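Protein angel homolog 2 (Homo sapiens, PDB 6RW0) removes 2',3'-cyclic phosphates as a phosphatase of the CCR4 deadenylase family and probably binds the 3'-untranslated regions of messenger RNAs. Local coordinates at residues V15-I23 and L391-D402. Residues are numbered along the deposited sequence; the frame is centred on the assembly and turned at random.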
ATOM      1  N   VAL A  15      10.822 -26.691   0.216  1.00 35.30           N
ATOM      2  CA  VAL A  15       9.381 -26.456   0.102  1.00 32.88           C
ATOM      3  C   VAL A  15       9.101 -24.970  -0.065  1.00 29.21           C
ATOM      4  O   VAL A  15       9.639 -24.127   0.667  1.00 30.89           O
ATOM      5  CB  VAL A  15       8.655 -27.025   1.333  1.00 33.68           C
ATOM      6  CG1 VAL A  15       7.253 -26.448   1.489  1.00 36.21           C
ATOM      7  CG2 VAL A  15       8.586 -28.554   1.253  1.00 37.51           C
ATOM      8  N   ILE A  16       8.253 -24.616  -1.041  1.00 23.91           N
ATOM      9  CA  ILE A  16       7.862 -23.209  -1.308  1.00 21.01           C
ATOM     10  C   ILE A  16       6.393 -23.119  -0.919  1.00 21.23           C
ATOM     11  O   ILE A  16       5.573 -23.592  -1.677  1.00 21.18           O
ATOM     12  CB  ILE A  16       8.090 -22.815  -2.767  1.00 21.43           C
ATOM     13  CG1 ILE A  16       9.547 -23.037  -3.165  1.00 25.05           C
ATOM     14  CG2 ILE A  16       7.658 -21.372  -2.982  1.00 23.19           C
ATOM     15  CD1 ILE A  16       9.827 -22.744  -4.597  1.00 27.00           C
ATOM     16  N   LYS A  17       6.099 -22.577   0.244  1.00 19.75           N
ATOM     17  CA  LYS A  17       4.709 -22.527   0.726  1.00 20.24           C
ATOM     18  C   LYS A  17       4.471 -21.208   1.453  1.00 18.75           C
ATOM     19  O   LYS A  17       5.377 -20.740   2.105  1.00 20.55           O
ATOM     20  CB  LYS A  17       4.435 -23.708   1.672  1.00 22.68           C
ATOM     21  CG  LYS A  17       3.014 -23.772   2.216  1.00 28.50           C
ATOM     22  CD  LYS A  17       2.596 -25.067   2.861  1.00 32.81           C
ATOM     23  CE  LYS A  17       1.140 -25.022   3.277  1.00 37.47           C
ATOM     24  NZ  LYS A  17       0.705 -26.268   3.945  1.00 41.54           N
ATOM     25  N   ARG A  18       3.261 -20.676   1.359  1.00 19.45           N
ATOM     26  CA  ARG A  18       2.850 -19.508   2.149  1.00 18.92           C
ATOM     27  C   ARG A  18       2.030 -20.095   3.300  1.00 20.54           C
ATOM     28  O   ARG A  18       1.032 -20.722   3.023  1.00 23.69           O
ATOM     29  CB  ARG A  18       2.077 -18.531   1.269  1.00 20.17           C
ATOM     30  CG  ARG A  18       2.929 -17.981   0.140  1.00 18.64           C
ATOM     31  CD  ARG A  18       2.326 -16.732  -0.464  1.00 17.98           C
ATOM     32  NE  ARG A  18       2.365 -15.664   0.504  1.00 17.42           N
ATOM     33  CZ  ARG A  18       1.761 -14.501   0.365  1.00 17.20           C
ATOM     34  NH1 ARG A  18       1.115 -14.225  -0.752  1.00 18.18           N
ATOM     35  NH2 ARG A  18       1.811 -13.630   1.349  1.00 16.31           N
ATOM     36  N   ASN A  19       2.452 -19.869   4.519  1.00 22.36           N
ATOM     37  CA  ASN A  19       1.825 -20.441   5.727  1.00 24.27           C
ATOM     38  C   ASN A  19       1.163 -19.367   6.567  1.00 21.76           C
ATOM     39  O   ASN A  19       1.620 -18.274   6.541  1.00 22.56           O
ATOM     40  CB  ASN A  19       2.887 -21.039   6.650  1.00 29.24           C
ATOM     41  CG  ASN A  19       3.919 -21.862   5.921  1.00 32.42           C
ATOM     42  OD1 ASN A  19       5.042 -21.440   5.707  1.00 38.44           O
ATOM     43  ND2 ASN A  19       3.520 -23.040   5.520  1.00 32.73           N
ATOM     44  N   TRP A  20       0.123 -19.713   7.302  1.00 24.45           N
ATOM     45  CA  TRP A  20      -0.418 -18.783   8.306  1.00 29.90           C
ATOM     46  C   TRP A  20       0.525 -18.862   9.496  1.00 32.39           C
ATOM     47  O   TRP A  20       0.703 -19.946  10.027  1.00 38.14           O
ATOM     48  CB  TRP A  20      -1.828 -19.172   8.726  1.00 32.38           C
ATOM     49  CG  TRP A  20      -2.905 -18.596   7.878  1.00 33.70           C
ATOM     50  CD1 TRP A  20      -3.775 -19.285   7.097  1.00 37.14           C
ATOM     51  CD2 TRP A  20      -3.210 -17.207   7.693  1.00 33.26           C
ATOM     52  NE1 TRP A  20      -4.605 -18.422   6.443  1.00 38.60           N
ATOM     53  CE2 TRP A  20      -4.271 -17.145   6.779  1.00 36.23           C
ATOM     54  CE3 TRP A  20      -2.665 -16.020   8.169  1.00 32.45           C
ATOM     55  CZ2 TRP A  20      -4.824 -15.936   6.378  1.00 36.50           C
ATOM     56  CZ3 TRP A  20      -3.219 -14.828   7.784  1.00 32.61           C
ATOM     57  CH2 TRP A  20      -4.285 -14.791   6.906  1.00 37.43           C
ATOM     58  N   GLU A  21       1.183 -17.784   9.838  1.00 28.96           N
ATOM     59  CA  GLU A  21       2.023 -17.704  11.021  1.00 28.80           C
ATOM     60  C   GLU A  21       1.212 -16.989  12.088  1.00 28.09           C
ATOM     61  O   GLU A  21       0.790 -15.845  11.883  1.00 26.76           O
ATOM     62  CB  GLU A  21       3.299 -16.912  10.759  1.00 35.55           C
ATOM     63  CG  GLU A  21       4.247 -17.527   9.774  1.00 44.11           C
ATOM     64  CD  GLU A  21       5.484 -16.670   9.574  1.00 48.89           C
ATOM     65  OE1 GLU A  21       5.481 -15.490  10.001  1.00 46.89           O
ATOM     66  OE2 GLU A  21       6.458 -17.185   8.990  1.00 50.71           O
ATOM     67  N   TYR A  22       0.974 -17.664  13.201  1.00 30.91           N
ATOM     68  CA  TYR A  22       0.279 -17.071  14.330  1.00 32.03           C
ATOM     69  C   TYR A  22       1.287 -16.367  15.219  1.00 34.58           C
ATOM     70  O   TYR A  22       2.373 -16.889  15.487  1.00 37.44           O
ATOM     71  CB  TYR A  22      -0.485 -18.156  15.085  1.00 32.05           C
ATOM     72  CG  TYR A  22      -1.710 -18.565  14.301  1.00 40.11           C
ATOM     73  CD1 TYR A  22      -2.911 -17.892  14.464  1.00 43.57           C
ATOM     74  CD2 TYR A  22      -1.654 -19.586  13.358  1.00 45.39           C
ATOM     75  CE1 TYR A  22      -4.031 -18.239  13.736  1.00 48.03           C
ATOM     76  CE2 TYR A  22      -2.772 -19.940  12.620  1.00 48.30           C
ATOM     77  CZ  TYR A  22      -3.958 -19.262  12.815  1.00 51.48           C
ATOM     78  OH  TYR A  22      -5.078 -19.605  12.091  1.00 55.87           O
ATOM     79  N   ILE A  23       0.930 -15.161  15.640  1.00 33.49           N
ATOM     80  CA  ILE A  23       1.836 -14.310  16.382  1.00 42.13           C
ATOM     81  C   ILE A  23       1.577 -14.444  17.878  1.00 47.35           C
ATOM     82  O   ILE A  23       1.415 -15.547  18.392  1.00 50.55           O
ATOM     83  CB  ILE A  23       1.700 -12.846  15.943  1.00 43.45           C
ATOM     84  CG1 ILE A  23       1.777 -12.720  14.422  1.00 43.87           C
ATOM     85  CG2 ILE A  23       2.776 -12.014  16.611  1.00 46.34           C
ATOM     86  CD1 ILE A  23       3.108 -13.123  13.817  1.00 45.32           C
ATOM     87  N   LEU A 391      -2.137  -8.041  16.268  1.00 21.32           N
ATOM     88  CA  LEU A 391      -1.910  -8.888  15.106  1.00 18.85           C
ATOM     89  C   LEU A 391      -2.006 -10.340  15.552  1.00 20.56           C
ATOM     90  O   LEU A 391      -1.209 -10.795  16.379  1.00 23.68           O
ATOM     91  CB  LEU A 391      -0.538  -8.620  14.498  1.00 20.86           C
ATOM     92  CG  LEU A 391      -0.214  -9.509  13.299  1.00 19.68           C
ATOM     93  CD1 LEU A 391      -1.162  -9.255  12.154  1.00 19.07           C
ATOM     94  CD2 LEU A 391       1.218  -9.275  12.853  1.00 23.43           C
ATOM     95  N   LEU A 392      -2.984 -11.061  15.014  1.00 19.20           N
ATOM     96  CA  LEU A 392      -3.152 -12.465  15.370  1.00 20.42           C
ATOM     97  C   LEU A 392      -2.349 -13.392  14.467  1.00 20.10           C
ATOM     98  O   LEU A 392      -1.796 -14.393  14.941  1.00 23.59           O
ATOM     99  CB  LEU A 392      -4.629 -12.844  15.268  1.00 20.74           C
ATOM    100  CG  LEU A 392      -5.618 -12.112  16.170  1.00 23.83           C
ATOM    101  CD1 LEU A 392      -7.045 -12.569  15.852  1.00 27.71           C
ATOM    102  CD2 LEU A 392      -5.273 -12.370  17.627  1.00 27.97           C
ATOM    103  N   ALA A 393      -2.289 -13.093  13.172  1.00 20.01           N
ATOM    104  CA  ALA A 393      -1.650 -13.984  12.215  1.00 21.34           C
ATOM    105  C   ALA A 393      -1.350 -13.222  10.934  1.00 19.68           C
ATOM    106  O   ALA A 393      -1.960 -12.192  10.637  1.00 18.33           O
ATOM    107  CB  ALA A 393      -2.553 -15.178  11.889  1.00 23.55           C
ATOM    108  N   ARG A 394      -0.407 -13.760  10.164  1.00 19.69           N
ATOM    109  CA  ARG A 394      -0.071 -13.211   8.859  1.00 19.16           C
ATOM    110  C   ARG A 394       0.253 -14.362   7.918  1.00 18.34           C
ATOM    111  O   ARG A 394       0.655 -15.445   8.350  1.00 21.15           O
ATOM    112  CB  ARG A 394       1.121 -12.254   8.933  1.00 21.27           C
ATOM    113  CG  ARG A 394       2.395 -12.913   9.397  1.00 22.68           C
ATOM    114  CD  ARG A 394       3.485 -11.888   9.674  1.00 25.37           C
ATOM    115  NE  ARG A 394       4.642 -12.590  10.213  1.00 29.93           N
ATOM    116  CZ  ARG A 394       5.531 -12.074  11.048  1.00 34.45           C
ATOM    117  NH1 ARG A 394       5.430 -10.817  11.456  1.00 33.38           N
ATOM    118  NH2 ARG A 394       6.533 -12.831  11.473  1.00 38.69           N
ATOM    119  N   LEU A 395       0.078 -14.117   6.620  1.00 18.40           N
ATOM    120  CA  LEU A 395       0.360 -15.126   5.599  1.00 17.86           C
ATOM    121  C   LEU A 395       1.799 -14.940   5.138  1.00 16.27           C
ATOM    122  O   LEU A 395       2.129 -13.935   4.502  1.00 17.30           O
ATOM    123  CB  LEU A 395      -0.589 -14.985   4.416  1.00 19.24           C
ATOM    124  CG  LEU A 395      -0.443 -16.071   3.341  1.00 20.30           C
ATOM    125  CD1 LEU A 395      -0.917 -17.384   3.924  1.00 23.88           C
ATOM    126  CD2 LEU A 395      -1.200 -15.718   2.085  1.00 22.14           C
ATOM    127  N   SER A 396       2.650 -15.920   5.416  1.00 17.64           N
ATOM    128  CA  SER A 396       4.081 -15.716   5.223  1.00 17.57           C
ATOM    129  C   SER A 396       4.419 -15.431   3.760  1.00 17.86           C
ATOM    130  O   SER A 396       3.767 -15.920   2.831  1.00 18.62           O
ATOM    131  CB  SER A 396       4.859 -16.922   5.741  1.00 20.24           C
ATOM    132  OG  SER A 396       4.558 -18.093   5.011  1.00 21.20           O
ATOM    133  N   LEU A 397       5.471 -14.641   3.547  1.00 17.60           N
ATOM    134  CA  LEU A 397       5.945 -14.186   2.224  1.00 16.58           C
ATOM    135  C   LEU A 397       7.015 -15.174   1.729  1.00 19.06           C
ATOM    136  O   LEU A 397       7.162 -16.224   2.310  1.00 18.95           O
ATOM    137  CB  LEU A 397       6.418 -12.732   2.404  1.00 16.72           C
ATOM    138  CG  LEU A 397       5.308 -11.692   2.343  1.00 16.50           C
ATOM    139  CD1 LEU A 397       5.853 -10.341   2.761  1.00 17.43           C
ATOM    140  CD2 LEU A 397       4.708 -11.611   0.957  1.00 19.64           C
ATOM    141  N   LEU A 398       7.656 -14.872   0.622  1.00 18.74           N
ATOM    142  CA  LEU A 398       8.655 -15.737  -0.016  1.00 16.50           C
ATOM    143  C   LEU A 398       9.922 -14.944  -0.287  1.00 16.51           C
ATOM    144  O   LEU A 398       9.929 -13.756  -0.139  1.00 17.89           O
ATOM    145  CB  LEU A 398       8.061 -16.259  -1.322  1.00 18.18           C
ATOM    146  CG  LEU A 398       6.771 -17.052  -1.196  1.00 18.71           C
ATOM    147  CD1 LEU A 398       6.226 -17.362  -2.566  1.00 20.12           C
ATOM    148  CD2 LEU A 398       6.992 -18.328  -0.410  1.00 19.33           C
ATOM    149  N   THR A 399      10.982 -15.652  -0.605  1.00 17.85           N
ATOM    150  CA  THR A 399      12.264 -15.045  -0.988  1.00 18.38           C
ATOM    151  C   THR A 399      12.323 -14.866  -2.504  1.00 17.67           C
ATOM    152  O   THR A 399      11.522 -15.426  -3.215  1.00 16.97           O
ATOM    153  CB  THR A 399      13.452 -15.886  -0.516  1.00 18.68           C
ATOM    154  OG1 THR A 399      13.439 -17.067  -1.302  1.00 21.49           O
ATOM    155  CG2 THR A 399      13.405 -16.220   0.954  1.00 22.07           C
ATOM    156  N   GLU A 400      13.307 -14.098  -2.958  1.00 17.93           N
ATOM    157  CA  GLU A 400      13.582 -13.872  -4.385  1.00 18.64           C
ATOM    158  C   GLU A 400      13.895 -15.232  -5.018  1.00 18.69           C
ATOM    159  O   GLU A 400      13.407 -15.500  -6.074  1.00 19.54           O
ATOM    160  CB  GLU A 400      14.763 -12.910  -4.520  1.00 19.40           C
ATOM    161  CG  GLU A 400      15.232 -12.719  -5.944  1.00 20.18           C
ATOM    162  CD  GLU A 400      16.355 -11.709  -6.086  1.00 24.82           C
ATOM    163  OE1 GLU A 400      16.780 -11.194  -5.072  1.00 27.29           O
ATOM    164  OE2 GLU A 400      16.778 -11.483  -7.204  1.00 29.63           O
ATOM    165  N   GLN A 401      14.695 -16.046  -4.346  1.00 19.27           N
ATOM    166  CA  GLN A 401      15.075 -17.376  -4.872  1.00 20.22           C
ATOM    167  C   GLN A 401      13.829 -18.252  -5.001  1.00 19.01           C
ATOM    168  O   GLN A 401      13.712 -18.929  -5.991  1.00 18.84           O
ATOM    169  CB  GLN A 401      16.120 -18.039  -3.984  1.00 23.08           C
ATOM    170  CG  GLN A 401      16.607 -19.352  -4.568  1.00 34.18           C
ATOM    171  CD  GLN A 401      17.549 -20.133  -3.691  1.00 49.23           C
ATOM    172  OE1 GLN A 401      17.800 -19.798  -2.542  1.00 55.13           O
ATOM    173  NE2 GLN A 401      18.071 -21.212  -4.236  1.00 53.50           N
ATOM    174  N   ASP A 402      12.916 -18.193  -4.045  1.00 18.54           N
ATOM    175  CA  ASP A 402      11.671 -18.987  -4.112  1.00 18.36           C
ATOM    176  C   ASP A 402      10.907 -18.587  -5.372  1.00 16.97           C
ATOM    177  O   ASP A 402      10.422 -19.421  -6.048  1.00 17.97           O
ATOM    178  CB  ASP A 402      10.725 -18.678  -2.948  1.00 20.89           C
ATOM    179  CG  ASP A 402      11.112 -19.240  -1.598  1.00 24.85           C
ATOM    180  OD1 ASP A 402      11.827 -20.232  -1.577  1.00 26.60           O
ATOM    181  OD2 ASP A 402      10.715 -18.635  -0.586  1.00 24.43           O
TER
HETATM  182  O   HOH W   1      12.199 -22.052   0.380  1.00 44.74           O
HETATM  183  O   HOH W   2       6.728 -18.673   3.470  1.00 21.35           O
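E21 OE1 takes both NE (3.0 Å) and NH2 of R394 in a side-on salt bridge, lying in the guanidinium plane, while R394 NH1 turns to V339 O. The two residues form a hydrogen-bonded antiparallel pair, through which the N-terminal strand 20-22 joins 390-395 as an edge strand of one sheet in the DNase I-like fold. Their backbones are tied twice, the bond from E21 N to R394 O running nearly straight at 169°. Just past the paired strands, S396 closes a ring with N19: S396 N donates to N19 O, and N19 N reaches S396 OG at 2.8 Å. R18 has its chain bent at chi3 (67°); its NE donates to S396 O, which lies in the guanidinium plane, at 2.7 Å, and NH2 to L395 O; NH1 bonds P420 O. L395 CD2 sits over the centre of that guanidinium at 3.6 Å from CZ. A methionine in place of R18 would probably leave S396 O and P420 O without these donors, and L395 CD2 without the flat group it lies against. On the other sheet face from E21, W20 CE3 meets A393 CB, which also lies over the face of the Y22 ring in a CH-pi contact. I23 CD1 covers one face of the R394 guanidinium, 3.8 Å from CZ.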